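Local coordinates for protein deoxyuridine 5'-triphosphate nucleotidohydrolase (Entamoeba histolytica, PDB 3LQW) that probably hydrolyses dUTP to dUMP and diphosphate in a magnesium-dependent reaction, keeping uracil out of DNA and supplying the precursor of thymidine nucleotides, at residues 24-35 with 68-78. Sequence-based numbering, arbitrary orientation. Where two conformers were deposited one is given.
Sequences EVLLVKKLVEDA and TGVSVQIPHQC
L27 and K29 pair with Q73 and S71 through their backbones. Strands 25-30 and 70-73 run antiparallel, their axes at 155°. Each residue of both hydrogen-bonded pairs donates its N-H to the other's carbonyl. The longest of these four bonds is L27 N to Q73 O at 3.2 Å. A fifth bond, L31 N to G69 O at 2.8 Å, continues the pairing past the strand end. Here A35 also closes in, its CB 3.3 Å from G69 O. G69, with a positive phi of 80°, turns the chain here.

On one face V28 packs against V70 and V72. V28 CG1, anti to the backbone N (chi1 178°), meets V70 CB at 3.8 Å, while CG2 lies beside V72 CG1. L26 brings CD1 over V72 CB and against I74 CD1. I74 and P75 continue onto I134 of strand 128-136.

The fold is the jelly-roll-like beta barrel of trimeric dUTPases. Strand 25-30 is outermost in its sheet within the chain, but V25 to V28 pair in parallel with a strand of the second subunit, so the sheet crosses the interface.

On the other face the L27 and Q73 side chains run side by side. L27 CD1 lies 3.8 Å from Q73 OE1, which accepts from N149 N of the second subunit. S71 OG sits 3.5 Å from K29 CB, with L31 CD2 also near. The extended K29 chain leads away to a salt bridge with E147 of that subunit.

Two waters bridge the diverging ends. One donates to V25 O and Q73 O. The other donates to E24 OE2 and H76 O. E24 OE2 also forms a salt bridge with R136, and OE1 a hydrogen bond with S138 OG of the second subunit.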
loop_
_atom_site.group_PDB
_atom_site.type_symbol
_atom_site.label_atom_id
_atom_site.label_comp_id
_atom_site.label_asym_id
_atom_site.label_seq_id
_atom_site.Cartn_x
_atom_site.Cartn_y
_atom_site.Cartn_z
ATOM N N GLU A 24 13.400 -4.545 -19.165
ATOM C CA GLU A 24 13.532 -3.976 -17.836
ATOM C C GLU A 24 14.191 -5.006 -16.948
ATOM O O GLU A 24 13.866 -6.179 -17.036
ATOM C CB GLU A 24 12.150 -3.626 -17.291
ATOM C CG GLU A 24 11.511 -2.465 -18.010
ATOM C CD GLU A 24 10.129 -2.188 -17.514
ATOM O OE1 GLU A 24 9.342 -3.139 -17.324
ATOM O OE2 GLU A 24 9.832 -0.993 -17.368
ATOM N N VAL A 25 15.082 -4.553 -16.070
ATOM C CA VAL A 25 15.794 -5.454 -15.149
ATOM C C VAL A 25 15.874 -4.786 -13.775
ATOM O O VAL A 25 16.137 -3.588 -13.702
ATOM C CB VAL A 25 17.219 -5.789 -15.653
ATOM C CG1 VAL A 25 17.847 -6.870 -14.796
ATOM C CG2 VAL A 25 17.174 -6.188 -17.095
ATOM N N LEU A 26 15.636 -5.561 -12.729
ATOM C CA LEU A 26 15.903 -5.142 -11.350
ATOM C C LEU A 26 17.318 -5.623 -11.040
ATOM O O LEU A 26 17.555 -6.841 -11.013
ATOM C CB LEU A 26 14.907 -5.787 -10.374
ATOM C CG LEU A 26 15.205 -5.487 -8.899
ATOM C CD1 LEU A 26 14.880 -3.989 -8.574
ATOM C CD2 LEU A 26 14.392 -6.403 -7.964
ATOM N N LEU A 27 18.237 -4.702 -10.792
ATOM C CA LEU A 27 19.609 -5.081 -10.415
ATOM C C LEU A 27 19.669 -5.206 -8.901
ATOM O O LEU A 27 19.101 -4.360 -8.175
ATOM C CB LEU A 27 20.643 -4.063 -10.896
ATOM C CG LEU A 27 20.676 -3.785 -12.372
ATOM C CD1 LEU A 27 21.735 -2.698 -12.621
ATOM C CD2 LEU A 27 20.937 -5.031 -13.187
ATOM N N VAL A 28 20.368 -6.226 -8.421
ATOM C CA VAL A 28 20.489 -6.517 -7.002
ATOM C C VAL A 28 21.949 -6.665 -6.628
ATOM O O VAL A 28 22.678 -7.449 -7.268
ATOM C CB VAL A 28 19.742 -7.813 -6.622
ATOM C CG1 VAL A 28 19.933 -8.106 -5.117
ATOM C CG2 VAL A 28 18.282 -7.757 -7.025
ATOM N N LYS A 29 22.403 -5.942 -5.620
ATOM C CA LYS A 29 23.757 -6.065 -5.046
ATOM C C LYS A 29 23.657 -6.721 -3.678
ATOM O O LYS A 29 22.922 -6.226 -2.812
ATOM C CB LYS A 29 24.433 -4.698 -4.937
ATOM C CG LYS A 29 25.815 -4.762 -4.266
ATOM C CD LYS A 29 26.385 -3.402 -4.020
ATOM C CE LYS A 29 27.732 -3.492 -3.305
ATOM N NZ LYS A 29 28.324 -2.154 -3.085
ATOM N N LYS A 30 24.371 -7.827 -3.458
ATOM C CA LYS A 30 24.521 -8.395 -2.144
ATOM C C LYS A 30 25.468 -7.520 -1.344
ATOM O O LYS A 30 26.626 -7.308 -1.732
ATOM C CB LYS A 30 25.056 -9.823 -2.236
ATOM C CG LYS A 30 24.188 -10.828 -2.881
ATOM C CD LYS A 30 24.819 -12.266 -2.790
ATOM C CE LYS A 30 24.044 -13.315 -3.508
ATOM N NZ LYS A 30 24.806 -14.614 -3.596
ATOM N N LEU A 31 25.038 -7.041 -0.193
ATOM C CA LEU A 31 25.865 -6.250 0.686
ATOM C C LEU A 31 26.697 -7.096 1.658
ATOM O O LEU A 31 27.668 -6.567 2.251
ATOM C CB LEU A 31 24.997 -5.263 1.477
ATOM C CG LEU A 31 24.189 -4.325 0.567
ATOM C CD1 LEU A 31 23.332 -3.422 1.460
ATOM C CD2 LEU A 31 25.083 -3.532 -0.380
ATOM N N VAL A 32 26.291 -8.348 1.834
ATOM C CA VAL A 32 27.006 -9.346 2.625
ATOM C C VAL A 32 26.928 -10.652 1.868
ATOM O O VAL A 32 26.007 -10.876 1.074
ATOM C CB VAL A 32 26.437 -9.518 4.046
ATOM C CG1 VAL A 32 26.777 -8.318 4.881
ATOM C CG2 VAL A 32 24.950 -9.733 3.989
ATOM N N GLU A 33 27.948 -11.489 2.038
ATOM C CA GLU A 33 28.092 -12.650 1.171
ATOM C C GLU A 33 26.950 -13.652 1.233
ATOM O O GLU A 33 26.651 -14.315 0.252
ATOM C CB GLU A 33 29.400 -13.376 1.497
ATOM N N ASP A 34 26.301 -13.766 2.389
ATOM C CA ASP A 34 25.212 -14.715 2.523
ATOM C C ASP A 34 23.827 -14.097 2.324
ATOM O O ASP A 34 22.836 -14.768 2.591
ATOM C CB ASP A 34 25.267 -15.475 3.864
ATOM C CG ASP A 34 25.199 -14.569 5.086
ATOM O OD1 ASP A 34 24.951 -13.341 4.989
ATOM O OD2 ASP A 34 25.420 -15.118 6.190
ATOM N N ALA A 35 23.751 -12.867 1.819
ATOM C CA ALA A 35 22.431 -12.308 1.452
ATOM C C ALA A 35 21.786 -13.178 0.376
ATOM O O ALA A 35 22.475 -13.766 -0.470
ATOM C CB ALA A 35 22.587 -10.899 0.950
ATOM N N THR A 68 17.563 -6.930 4.868
ATOM C CA THR A 68 17.551 -7.942 3.802
ATOM C C THR A 68 18.966 -8.302 3.311
ATOM O O THR A 68 19.131 -9.358 2.674
ATOM C CB THR A 68 16.780 -7.464 2.600
ATOM O OG1 THR A 68 17.443 -6.344 1.989
ATOM C CG2 THR A 68 15.346 -7.134 2.938
ATOM N N GLY A 69 19.943 -7.452 3.570
ATOM C CA GLY A 69 21.276 -7.716 3.055
ATOM C C GLY A 69 21.504 -7.351 1.611
ATOM O O GLY A 69 22.595 -7.645 1.109
ATOM N N VAL A 70 20.544 -6.721 0.930
ATOM C CA VAL A 70 20.702 -6.296 -0.460
ATOM C C VAL A 70 20.360 -4.836 -0.670
ATOM O O VAL A 70 19.549 -4.275 0.087
ATOM C CB VAL A 70 19.877 -7.186 -1.437
ATOM C CG1 VAL A 70 20.218 -8.662 -1.215
ATOM C CG2 VAL A 70 18.375 -6.954 -1.328
ATOM N N SER A 71 20.921 -4.262 -1.718
ATOM C CA SER A 71 20.496 -3.037 -2.320
ATOM C C SER A 71 20.038 -3.316 -3.727
ATOM O O SER A 71 20.398 -4.339 -4.323
ATOM C CB SER A 71 21.584 -1.988 -2.296
ATOM O OG SER A 71 22.707 -2.433 -2.979
ATOM N N VAL A 72 19.244 -2.409 -4.292
ATOM C CA VAL A 72 18.692 -2.580 -5.618
ATOM C C VAL A 72 18.724 -1.329 -6.467
ATOM O O VAL A 72 18.780 -0.195 -5.950
ATOM C CB VAL A 72 17.232 -3.113 -5.578
ATOM C CG1 VAL A 72 17.157 -4.396 -4.780
ATOM C CG2 VAL A 72 16.253 -2.060 -5.040
ATOM N N GLN A 73 18.635 -1.543 -7.782
ATOM C CA GLN A 73 18.415 -0.494 -8.773
ATOM C C GLN A 73 17.132 -0.843 -9.512
ATOM O O GLN A 73 17.094 -1.780 -10.303
ATOM C CB GLN A 73 19.607 -0.386 -9.692
ATOM C CG GLN A 73 19.521 0.691 -10.709
ATOM C CD GLN A 73 20.859 0.851 -11.460
ATOM O OE1 GLN A 73 21.931 0.692 -10.870
ATOM N NE2 GLN A 73 20.791 1.124 -12.751
ATOM N N ILE A 74 16.069 -0.113 -9.188
ATOM C CA ILE A 74 14.728 -0.290 -9.758
ATOM C C ILE A 74 14.744 0.212 -11.224
ATOM O O ILE A 74 15.370 1.221 -11.493
ATOM C CB ILE A 74 13.655 0.559 -8.945
ATOM C CG1 ILE A 74 13.574 0.284 -7.412
ATOM C CG2 ILE A 74 12.261 0.374 -9.531
ATOM C CD1 ILE A 74 13.054 -1.097 -6.951
ATOM N N PRO A 75 14.000 -0.440 -12.141
ATOM C CA PRO A 75 13.895 0.092 -13.513
ATOM C C PRO A 75 13.296 1.492 -13.564
ATOM O O PRO A 75 12.516 1.918 -12.707
ATOM C CB PRO A 75 12.965 -0.884 -14.225
ATOM C CG PRO A 75 12.736 -1.973 -13.379
ATOM C CD PRO A 75 13.380 -1.767 -12.030
ATOM N N HIS A 76 13.607 2.189 -14.642
ATOM C CA HIS A 76 13.178 3.544 -14.861
ATOM C C HIS A 76 11.646 3.696 -14.858
ATOM O O HIS A 76 10.928 2.879 -15.398
ATOM C CB HIS A 76 13.762 4.052 -16.178
ATOM C CG HIS A 76 13.625 5.525 -16.379
ATOM N ND1 HIS A 76 13.929 6.449 -15.400
ATOM C CD2 HIS A 76 13.202 6.232 -17.452
ATOM C CE1 HIS A 76 13.697 7.664 -15.867
ATOM N NE2 HIS A 76 13.242 7.558 -17.103
ATOM N N GLN A 77 11.184 4.797 -14.257
ATOM C CA GLN A 77 9.768 5.147 -14.193
ATOM C C GLN A 77 8.947 4.127 -13.389
ATOM O O GLN A 77 7.749 3.978 -13.583
ATOM C CB GLN A 77 9.190 5.405 -15.585
ATOM C CG GLN A 77 9.815 6.661 -16.222
ATOM C CD GLN A 77 9.508 6.826 -17.679
ATOM O OE1 GLN A 77 9.164 5.868 -18.385
ATOM N NE2 GLN A 77 9.698 8.042 -18.157
ATOM N N CYS A 78 9.630 3.457 -12.466
ATOM C CA CYS A 78 9.005 2.547 -11.517
ATOM C C CYS A 78 9.533 2.884 -10.145
ATOM O O CYS A 78 10.550 3.567 -9.983
ATOM C CB CYS A 78 9.346 1.096 -11.841
ATOM S SG CYS A 78 8.757 0.519 -13.464
HETATM O O HOH W 1 11.394 1.177 -17.444
HETATM O O HOH W 2 17.363 -1.406 -13.108
#